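Local coordinates for methylxanthine N1-demethylase NdmA (Pseudomonas putida, PDB 6ICN), which catalyses the N1-demethylation of caffeine to theobromine and formaldehyde, using a Rieske [2Fe-2S] cluster and a non-heme iron centre, at residues L64-L69 against I141-D146; D71-M76 against C134-G139; D78-R83 against W104-H109. All coordinates share one frame; numbering follows the deposited sequence.

In the Rieske domain of NdmA three contacts are nested one within another. From the N terminus the chain lays down 64-69, 71-76 and 78-83 in turn, then returns through 104-109, 134-139 and 141-146 in reverse order. Interaction 3 therefore closes the innermost loop, at the [2Fe-2S] cluster; interaction 2 encloses it, and interaction 1 encloses both. None crosses another. Interactions 1 and 2, their centres about 6 Å apart, join strands of one six-stranded antiparallel sheet, whose middle pair is 72-77 and 131-137. T108, from interaction 3, packs on L69, V74 and E72, tying the cluster-binding part to that sheet.

Interaction 1. Residues L64-L69 against I141-D146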
loop_
_atom_site.group_PDB
_atom_site.type_symbol
_atom_site.label_atom_id
_atom_site.label_comp_id
_atom_site.label_asym_id
_atom_site.label_seq_id
_atom_site.Cartn_x
_atom_site.Cartn_y
_atom_site.Cartn_z
ATOM N N LEU A 64 -14.579 0.642 27.336
ATOM C CA LEU A 64 -14.733 -0.401 28.336
ATOM C C LEU A 64 -13.785 -1.557 28.050
ATOM O O LEU A 64 -13.239 -1.681 26.950
ATOM C CB LEU A 64 -16.175 -0.914 28.345
ATOM C CG LEU A 64 -17.285 0.140 28.408
ATOM C CD1 LEU A 64 -18.657 -0.502 28.279
ATOM C CD2 LEU A 64 -17.165 0.975 29.681
ATOM N N VAL A 65 -13.596 -2.418 29.048
ATOM C CA VAL A 65 -12.829 -3.644 28.873
ATOM C C VAL A 65 -13.652 -4.807 29.410
ATOM O O VAL A 65 -14.280 -4.695 30.473
ATOM C CB VAL A 65 -11.454 -3.538 29.571
ATOM C CG1 VAL A 65 -11.623 -3.217 31.076
ATOM C CG2 VAL A 65 -10.631 -4.798 29.350
ATOM N N VAL A 66 -13.665 -5.910 28.666
ATOM C CA VAL A 66 -14.361 -7.135 29.053
ATOM C C VAL A 66 -13.324 -8.215 29.317
ATOM O O VAL A 66 -12.341 -8.340 28.573
ATOM C CB VAL A 66 -15.349 -7.593 27.966
ATOM C CG1 VAL A 66 -15.943 -8.954 28.302
ATOM C CG2 VAL A 66 -16.484 -6.563 27.808
ATOM N N ALA A 67 -13.554 -9.016 30.364
ATOM C CA ALA A 67 -12.658 -10.124 30.680
ATOM C C ALA A 67 -13.461 -11.231 31.345
ATOM O O ALA A 67 -14.491 -10.969 31.985
ATOM C CB ALA A 67 -11.504 -9.692 31.599
ATOM N N LYS A 68 -12.976 -12.465 31.203
ATOM C CA LYS A 68 -13.554 -13.611 31.907
ATOM C C LYS A 68 -12.767 -13.819 33.196
ATOM O O LYS A 68 -11.615 -14.266 33.169
ATOM C CB LYS A 68 -13.535 -14.850 31.015
ATOM C CG LYS A 68 -14.087 -16.095 31.719
ATOM C CD LYS A 68 -15.436 -16.476 31.188
ATOM C CE LYS A 68 -16.069 -17.598 32.008
ATOM N NZ LYS A 68 -15.302 -18.857 31.946
ATOM N N LEU A 69 -13.364 -13.446 34.325
ATOM C CA LEU A 69 -12.719 -13.507 35.637
ATOM C C LEU A 69 -13.387 -14.636 36.414
ATOM O O LEU A 69 -14.519 -14.486 36.891
ATOM C CB LEU A 69 -12.842 -12.179 36.379
ATOM C CG LEU A 69 -12.237 -10.975 35.657
ATOM C CD1 LEU A 69 -12.297 -9.755 36.586
ATOM C CD2 LEU A 69 -10.782 -11.262 35.242
ATOM N N ILE A 141 -21.754 -11.026 24.270
ATOM C CA ILE A 141 -21.517 -10.377 25.558
ATOM C C ILE A 141 -22.305 -9.078 25.566
ATOM O O ILE A 141 -22.158 -8.252 24.647
ATOM C CB ILE A 141 -20.019 -10.100 25.787
ATOM C CG1 ILE A 141 -19.214 -11.395 25.754
ATOM C CG2 ILE A 141 -19.812 -9.330 27.091
ATOM C CD1 ILE A 141 -19.622 -12.367 26.807
ATOM N N TRP A 142 -23.137 -8.891 26.603
ATOM C CA TRP A 142 -24.043 -7.754 26.715
ATOM C C TRP A 142 -23.662 -6.881 27.903
ATOM O O TRP A 142 -23.294 -7.393 28.964
ATOM C CB TRP A 142 -25.484 -8.232 26.910
ATOM C CG TRP A 142 -25.983 -9.160 25.867
ATOM C CD1 TRP A 142 -25.727 -10.507 25.760
ATOM C CD2 TRP A 142 -26.855 -8.827 24.784
ATOM N NE1 TRP A 142 -26.386 -11.020 24.663
ATOM C CE2 TRP A 142 -27.069 -10.006 24.041
ATOM C CE3 TRP A 142 -27.438 -7.627 24.338
ATOM C CZ2 TRP A 142 -27.885 -10.042 22.909
ATOM C CZ3 TRP A 142 -28.244 -7.664 23.222
ATOM C CH2 TRP A 142 -28.458 -8.861 22.514
ATOM N N ILE A 143 -23.751 -5.560 27.737
ATOM C CA ILE A 143 -23.430 -4.609 28.795
ATOM C C ILE A 143 -24.581 -3.624 28.974
ATOM O O ILE A 143 -25.138 -3.122 27.994
ATOM C CB ILE A 143 -22.117 -3.847 28.504
ATOM C CG1 ILE A 143 -20.930 -4.809 28.576
ATOM C CG2 ILE A 143 -21.914 -2.701 29.506
ATOM C CD1 ILE A 143 -19.612 -4.138 28.169
ATOM N N ARG A 144 -24.942 -3.349 30.238
ATOM C CA ARG A 144 -25.872 -2.267 30.560
ATOM C C ARG A 144 -25.126 -1.218 31.367
ATOM O O ARG A 144 -24.672 -1.494 32.486
ATOM C CB ARG A 144 -27.093 -2.767 31.340
ATOM C CG ARG A 144 -28.063 -1.621 31.710
ATOM C CD ARG A 144 -29.341 -2.175 32.327
ATOM N NE ARG A 144 -29.071 -2.950 33.545
ATOM C CZ ARG A 144 -29.992 -3.661 34.189
ATOM N NH1 ARG A 144 -31.244 -3.692 33.745
ATOM N NH2 ARG A 144 -29.672 -4.332 35.291
ATOM N N LEU A 145 -25.012 -0.010 30.807
ATOM C CA LEU A 145 -24.184 1.010 31.443
ATOM C C LEU A 145 -24.842 1.596 32.686
ATOM O O LEU A 145 -24.151 1.911 33.662
ATOM C CB LEU A 145 -23.866 2.125 30.449
ATOM C CG LEU A 145 -22.862 1.730 29.362
ATOM C CD1 LEU A 145 -22.840 2.791 28.284
ATOM C CD2 LEU A 145 -21.476 1.551 29.970
ATOM N N ASP A 146 -26.153 1.802 32.648
ATOM C CA ASP A 146 -26.904 2.369 33.768
ATOM C C ASP A 146 -27.962 1.358 34.196
ATOM O O ASP A 146 -28.902 1.061 33.440
ATOM C CB ASP A 146 -27.541 3.703 33.384
ATOM C CG ASP A 146 -28.017 4.493 34.596
ATOM O OD1 ASP A 146 -28.489 3.855 35.554
ATOM O OD2 ASP A 146 -27.896 5.741 34.603
#
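No flat group takes part where L64 and V66 meet I141, I143 and L145; the contact is made by the methyls of branched aliphatic chains. L64 and I143 reach toward each other tip to tip, their CD1 methyls 3.8 Å apart. The torsions explain the meeting: CG of L64 lies anti to the carbonyl carbon (chi1 -49°), and beyond CG the CD1 branch is fully extended (chi2 175°). That same L64 CD1 lies 3.9 Å from CD2 of L145, which lies in loop and approaches at a slant. V66 divides its two methyls between neighbours: V66 CG2 is 4.0 Å from I143 CD1, while V66 CG1 lies 4.1 Å from I141 CG2. In both pairs the side chains run past one another in opposite directions. I143 CD1 is thus shared by L64 and V66.

Strands 62-69 and 140-144 are not sheet neighbours, since 72-77 and 131-137 separate them. The axes of segments 64-69 and 141-144 come within 10.0 Å at 126°, too far for backbone pairing; that their side chains still meet is consistent with a strongly curved sheet. A75 and F132 of the intervening strands touch the same group of residues. With no hydrogen bond or charge across it and every touching residue buried, this part of the Rieske domain's core rests on dispersion and the hydrophobic effect.

Interaction 2. Residues D71-M76 against C134-G139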
loop_
_atom_site.group_PDB
_atom_site.type_symbol
_atom_site.label_atom_id
_atom_site.label_comp_id
_atom_site.label_asym_id
_atom_site.label_seq_id
_atom_site.Cartn_x
_atom_site.Cartn_y
_atom_site.Cartn_z
ATOM N N ASP A 71 -15.675 -17.529 36.809
ATOM C CA ASP A 71 -16.836 -17.992 36.068
ATOM C C ASP A 71 -17.687 -16.850 35.514
ATOM O O ASP A 71 -18.764 -17.105 34.970
ATOM C CB ASP A 71 -17.691 -18.900 36.962
ATOM C CG ASP A 71 -17.064 -20.264 37.173
ATOM O OD1 ASP A 71 -16.459 -20.796 36.212
ATOM O OD2 ASP A 71 -17.175 -20.811 38.292
ATOM N N GLU A 72 -17.223 -15.611 35.623
ATOM C CA GLU A 72 -18.034 -14.435 35.361
ATOM C C GLU A 72 -17.422 -13.630 34.223
ATOM O O GLU A 72 -16.210 -13.428 34.191
ATOM C CB GLU A 72 -18.124 -13.558 36.624
ATOM C CG GLU A 72 -19.008 -12.335 36.497
ATOM C CD GLU A 72 -19.126 -11.525 37.795
ATOM O OE1 GLU A 72 -19.626 -10.371 37.719
ATOM O OE2 GLU A 72 -18.721 -12.037 38.871
ATOM N N TYR A 73 -18.272 -13.142 33.320
ATOM C CA TYR A 73 -17.867 -12.078 32.405
ATOM C C TYR A 73 -18.044 -10.722 33.080
ATOM O O TYR A 73 -19.134 -10.401 33.589
ATOM C CB TYR A 73 -18.678 -12.143 31.103
ATOM C CG TYR A 73 -18.413 -13.406 30.315
ATOM C CD1 TYR A 73 -17.256 -13.545 29.547
ATOM C CD2 TYR A 73 -19.299 -14.476 30.363
ATOM C CE1 TYR A 73 -17.016 -14.704 28.834
ATOM C CE2 TYR A 73 -19.058 -15.646 29.657
ATOM C CZ TYR A 73 -17.912 -15.749 28.892
ATOM O OH TYR A 73 -17.677 -16.907 28.202
ATOM N N VAL A 74 -16.973 -9.929 33.091
ATOM C CA VAL A 74 -16.919 -8.655 33.798
ATOM C C VAL A 74 -16.604 -7.543 32.812
ATOM O O VAL A 74 -15.752 -7.715 31.928
ATOM C CB VAL A 74 -15.871 -8.684 34.928
ATOM C CG1 VAL A 74 -15.748 -7.330 35.602
ATOM C CG2 VAL A 74 -16.222 -9.778 35.952
ATOM N N ALA A 75 -17.287 -6.407 32.976
ATOM C CA ALA A 75 -17.020 -5.185 32.218
ATOM C C ALA A 75 -16.612 -4.059 33.167
ATOM O O ALA A 75 -17.314 -3.782 34.152
ATOM C CB ALA A 75 -18.255 -4.781 31.397
ATOM N N MET A 76 -15.476 -3.420 32.880
ATOM C CA MET A 76 -14.978 -2.283 33.659
ATOM C C MET A 76 -14.672 -1.141 32.703
ATOM O O MET A 76 -14.486 -1.355 31.505
ATOM C CB MET A 76 -13.690 -2.619 34.437
ATOM C CG MET A 76 -13.781 -3.757 35.412
ATOM S SD MET A 76 -12.161 -3.956 36.173
ATOM C CE MET A 76 -12.264 -5.696 36.595
ATOM N N CYS A 134 -22.838 -6.977 33.168
ATOM C CA CYS A 134 -22.255 -7.659 32.015
ATOM C C CYS A 134 -22.664 -9.123 32.057
ATOM O O CYS A 134 -22.438 -9.789 33.073
ATOM C CB CYS A 134 -20.727 -7.544 32.042
ATOM S SG CYS A 134 -19.932 -8.293 30.594
ATOM N N GLU A 135 -23.249 -9.623 30.969
ATOM C CA GLU A 135 -23.709 -11.007 30.885
ATOM C C GLU A 135 -23.495 -11.568 29.488
ATOM O O GLU A 135 -23.643 -10.856 28.484
ATOM C CB GLU A 135 -25.211 -11.157 31.192
ATOM C CG GLU A 135 -25.606 -10.713 32.573
ATOM C CD GLU A 135 -25.222 -11.726 33.631
ATOM O OE1 GLU A 135 -25.086 -12.929 33.290
ATOM O OE2 GLU A 135 -25.053 -11.313 34.799
ATOM N N GLU A 136 -23.195 -12.866 29.429
ATOM C CA GLU A 136 -23.257 -13.613 28.179
ATOM C C GLU A 136 -24.669 -14.140 27.954
ATOM O O GLU A 136 -25.327 -14.628 28.884
ATOM C CB GLU A 136 -22.264 -14.783 28.176
ATOM C CG GLU A 136 -22.272 -15.622 26.882
ATOM C CD GLU A 136 -23.391 -16.684 26.812
ATOM O OE1 GLU A 136 -23.929 -16.948 25.714
ATOM O OE2 GLU A 136 -23.731 -17.285 27.856
ATOM N N ARG A 137 -25.140 -14.020 26.717
ATOM C CA ARG A 137 -26.377 -14.665 26.298
ATOM C C ARG A 137 -26.334 -14.839 24.786
ATOM O O ARG A 137 -25.934 -13.916 24.066
ATOM C CB ARG A 137 -27.626 -13.863 26.720
ATOM C CG ARG A 137 -28.905 -14.718 26.630
ATOM C CD ARG A 137 -30.096 -14.140 27.415
ATOM N NE ARG A 137 -29.840 -14.042 28.852
ATOM C CZ ARG A 137 -30.666 -13.451 29.710
ATOM N NH1 ARG A 137 -31.806 -12.933 29.274
ATOM N NH2 ARG A 137 -30.360 -13.383 30.999
ATOM N N TYR A 138 -26.719 -16.026 24.317
ATOM C CA TYR A 138 -26.782 -16.356 22.889
ATOM C C TYR A 138 -25.422 -16.331 22.218
ATOM O O TYR A 138 -25.352 -16.281 20.986
ATOM C CB TYR A 138 -27.712 -15.416 22.106
ATOM C CG TYR A 138 -29.016 -15.110 22.790
ATOM C CD1 TYR A 138 -29.806 -16.128 23.316
ATOM C CD2 TYR A 138 -29.454 -13.797 22.915
ATOM C CE1 TYR A 138 -31.018 -15.846 23.935
ATOM C CE2 TYR A 138 -30.666 -13.507 23.534
ATOM C CZ TYR A 138 -31.428 -14.536 24.048
ATOM O OH TYR A 138 -32.629 -14.268 24.658
ATOM N N GLY A 139 -24.325 -16.378 22.979
ATOM C CA GLY A 139 -23.020 -16.295 22.349
ATOM C C GLY A 139 -22.514 -14.880 22.154
ATOM O O GLY A 139 -21.464 -14.685 21.511
#
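Y73, C134 and E136 bury the most surface where two adjacent antiparallel strands meet. C134 sets its side chain against the opposite backbone: CB is 3.6 Å from Y73 O and 3.7 Å from A75 N, while SG, turned anti to its own backbone N (chi1 -177°), lies 4.1 Å from Y73 CB. A75 adds its methyl, with CB 3.8 Å from C134 CB. Farther along, the Y73 ring runs beside E136, both side chains pointing the same way, and Y73 CE2 meets E136 CB at 3.6 Å. E136 then bends at chi2, taking its carboxylate away from Y73 and back to its own chain, where E136 OE1 accepts a hydrogen bond from G139 N (2.8 Å, 158°). This bond spans Y138 and closes a short loop from E136 to G139.

The axes of 72-76 and 134-137 approach to 5.9 Å at 135°, well off antiparallel, and no hydrogen bond joins the two segments; backbone pairing appears next door, between A75 and F132. Strand 72-77 is otherwise bonded to 62-69, through V74 with A67 and M76 with V65, and 131-137 to 140-144, through E135 with W142. I141 touches Y73, C134 and E136, and helix 41-47 packs here, its V41 against both Y73 and E136.

Interaction 3. Residues D78-R83 against W104-H109; sequences DRCAHR and WQYDTH. With FES (Fe2/s2 (inorganic) cluster), chain D.
C80 SG is approached from several directions: it binds the cluster iron FE1 at 2.4 Å, accepts a hydrogen bond from H82 N (3.5 Å, nearly straight at 166°), and has Y106 OH 3.1 Å away. The sulfur lies at the edge of the Y106 ring, in its plane. Y106 OH accepts a hydrogen bond from A81 N (3.0 Å, 148°), so the hydroxyl that lies close to SG is tied to the backbone of the cluster loop. Such polar surroundings of a ligand sulfur would be expected to stabilise the reduced cluster, as in other Rieske proteins.

H82 ND1 binds iron FE2 at 2.2 Å; with CG anti to the backbone N, the first torsion carries the imidazole ring to the metal. H82 CB lies 3.4 Å from the centroid of the six-membered ring of W104, a CH-pi contact almost on the ring normal, while the imidazole lies near parallel to the indole but displaced, the planes 20° apart. Cluster sulfide S2 also sits over an indole face, 3.4 Å from W104 CD1. The other face of the imidazole is covered by R83 CG, and R83 NH1 bonds back to H82 O.

C99 and H102 supply the second protein ligand to irons FE1 and FE2 respectively, and H82 NE2 is hydrogen-bonded to D329 of the second subunit, consistent with the intersubunit electron path of Rieske oxygenases. Loop 78-83 follows strand 72-77, whereas W104-H109 passes through strand 105-106 of the small four-stranded sheet, where W104 and Y106 pack on C112 of strand 112-114. Y106 also rests on M76, and T108 on V74, joining that sheet to the six-stranded sheet of strands 62-69 and 72-77.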
loop_
_atom_site.group_PDB
_atom_site.type_symbol
_atom_site.label_atom_id
_atom_site.label_comp_id
_atom_site.label_asym_id
_atom_site.label_seq_id
_atom_site.Cartn_x
_atom_site.Cartn_y
_atom_site.Cartn_z
ATOM N N ASP A 78 -12.201 1.052 30.800
ATOM C CA ASP A 78 -10.862 0.700 30.336
ATOM C C ASP A 78 -9.837 1.776 30.714
ATOM O O ASP A 78 -9.210 2.414 29.867
ATOM C CB ASP A 78 -10.891 0.475 28.833
ATOM C CG ASP A 78 -9.630 -0.193 28.333
ATOM O OD1 ASP A 78 -8.820 -0.633 29.167
ATOM O OD2 ASP A 78 -9.458 -0.265 27.097
ATOM N N ARG A 79 -9.664 1.971 32.022
ATOM C CA ARG A 79 -8.835 3.077 32.511
ATOM C C ARG A 79 -8.446 2.783 33.952
ATOM O O ARG A 79 -9.308 2.817 34.841
ATOM C CB ARG A 79 -9.588 4.394 32.409
ATOM C CG ARG A 79 -8.755 5.603 32.800
ATOM C CD ARG A 79 -9.577 6.891 32.668
ATOM N NE ARG A 79 -8.780 7.997 33.164
ATOM C CZ ARG A 79 -9.030 8.688 34.272
ATOM N NH1 ARG A 79 -10.112 8.442 35.007
ATOM N NH2 ARG A 79 -8.191 9.650 34.634
ATOM N N CYS A 80 -7.168 2.480 34.174
ATOM C CA CYS A 80 -6.688 2.180 35.520
ATOM C C CYS A 80 -6.777 3.407 36.424
ATOM O O CYS A 80 -6.506 4.533 35.998
ATOM C CB CYS A 80 -5.242 1.678 35.437
ATOM S SG CYS A 80 -4.509 1.221 37.019
ATOM N N ALA A 81 -7.146 3.181 37.697
ATOM C CA ALA A 81 -7.277 4.286 38.651
ATOM C C ALA A 81 -5.946 4.936 39.005
ATOM O O ALA A 81 -5.938 6.094 39.434
ATOM C CB ALA A 81 -7.948 3.780 39.945
ATOM N N HIS A 82 -4.825 4.228 38.823
ATOM C CA HIS A 82 -3.508 4.684 39.247
ATOM C C HIS A 82 -2.986 5.789 38.330
ATOM O O HIS A 82 -2.877 6.952 38.737
ATOM C CB HIS A 82 -2.552 3.492 39.264
ATOM C CG HIS A 82 -1.159 3.839 39.684
ATOM N ND1 HIS A 82 -0.048 3.268 39.112
ATOM C CD2 HIS A 82 -0.696 4.695 40.620
ATOM C CE1 HIS A 82 1.045 3.747 39.683
ATOM N NE2 HIS A 82 0.678 4.614 40.606
ATOM N N ARG A 83 -2.654 5.429 37.084
ATOM C CA ARG A 83 -2.110 6.396 36.130
ATOM C C ARG A 83 -2.792 6.283 34.768
ATOM O O ARG A 83 -2.203 6.653 33.737
ATOM C CB ARG A 83 -0.582 6.227 35.998
ATOM C CG ARG A 83 0.190 6.591 37.275
ATOM C CD ARG A 83 0.043 8.094 37.546
ATOM N NE ARG A 83 0.869 8.621 38.636
ATOM C CZ ARG A 83 0.440 8.849 39.876
ATOM N NH1 ARG A 83 -0.813 8.553 40.225
ATOM N NH2 ARG A 83 1.266 9.398 40.768
ATOM N N TRP A 104 -1.326 -3.266 39.136
ATOM C CA TRP A 104 -2.470 -3.298 40.054
ATOM C C TRP A 104 -3.485 -4.343 39.591
ATOM O O TRP A 104 -3.736 -4.498 38.397
ATOM C CB TRP A 104 -3.156 -1.933 40.123
ATOM C CG TRP A 104 -2.406 -0.854 40.841
ATOM C CD1 TRP A 104 -1.062 -0.798 41.097
ATOM C CD2 TRP A 104 -2.972 0.341 41.395
ATOM N NE1 TRP A 104 -0.759 0.373 41.768
ATOM C CE2 TRP A 104 -1.920 1.075 41.972
ATOM C CE3 TRP A 104 -4.270 0.856 41.454
ATOM C CZ2 TRP A 104 -2.121 2.313 42.597
ATOM C CZ3 TRP A 104 -4.469 2.082 42.076
ATOM C CH2 TRP A 104 -3.398 2.795 42.633
ATOM N N GLN A 105 -4.084 -5.071 40.538
ATOM C CA GLN A 105 -5.033 -6.126 40.189
ATOM C C GLN A 105 -6.432 -5.746 40.648
ATOM O O GLN A 105 -6.625 -5.403 41.820
ATOM C CB GLN A 105 -4.630 -7.454 40.830
ATOM C CG GLN A 105 -3.281 -7.949 40.367
ATOM C CD GLN A 105 -3.029 -9.359 40.855
ATOM O OE1 GLN A 105 -3.658 -9.809 41.816
ATOM N NE2 GLN A 105 -2.119 -10.068 40.199
ATOM N N TYR A 106 -7.395 -5.821 39.736
ATOM C CA TYR A 106 -8.783 -5.464 40.018
ATOM C C TYR A 106 -9.669 -6.703 40.089
ATOM O O TYR A 106 -9.591 -7.586 39.224
ATOM C CB TYR A 106 -9.312 -4.514 38.944
ATOM C CG TYR A 106 -8.607 -3.188 38.959
ATOM C CD1 TYR A 106 -9.058 -2.167 39.772
ATOM C CD2 TYR A 106 -7.469 -2.969 38.171
ATOM C CE1 TYR A 106 -8.424 -0.932 39.807
ATOM C CE2 TYR A 106 -6.807 -1.730 38.192
ATOM C CZ TYR A 106 -7.296 -0.715 39.014
ATOM O OH TYR A 106 -6.687 0.532 39.070
ATOM N N ASP A 107 -10.546 -6.751 41.108
ATOM C CA ASP A 107 -11.456 -7.884 41.240
ATOM C C ASP A 107 -12.731 -7.673 40.401
ATOM O O ASP A 107 -12.879 -6.687 39.669
ATOM C CB ASP A 107 -11.760 -8.149 42.727
ATOM C CG ASP A 107 -12.556 -7.034 43.405
ATOM O OD1 ASP A 107 -13.214 -6.211 42.730
ATOM O OD2 ASP A 107 -12.562 -7.015 44.677
ATOM N N THR A 108 -13.669 -8.628 40.487
ATOM C CA THR A 108 -14.882 -8.554 39.681
ATOM C C THR A 108 -15.735 -7.333 40.005
ATOM O O THR A 108 -16.620 -6.990 39.213
ATOM C CB THR A 108 -15.741 -9.807 39.855
ATOM O OG1 THR A 108 -16.125 -9.913 41.234
ATOM C CG2 THR A 108 -14.981 -11.047 39.421
ATOM N N HIS A 109 -15.518 -6.681 41.148
ATOM C CA HIS A 109 -16.259 -5.475 41.487
ATOM C C HIS A 109 -15.516 -4.202 41.117
ATOM O O HIS A 109 -15.950 -3.105 41.501
ATOM C CB HIS A 109 -16.626 -5.472 42.979
ATOM C CG HIS A 109 -17.826 -6.320 43.292
ATOM N ND1 HIS A 109 -19.120 -5.889 43.075
ATOM C CD2 HIS A 109 -17.927 -7.578 43.786
ATOM C CE1 HIS A 109 -19.965 -6.846 43.424
ATOM N NE2 HIS A 109 -19.266 -7.880 43.863
HETATM FE FE1 FES D . -2.320 0.821 36.186
HETATM FE FE2 FES D . -0.220 2.026 37.311
HETATM S S1 FES D . -1.456 2.756 35.583
HETATM S S2 FES D . -1.014 0.027 37.769
#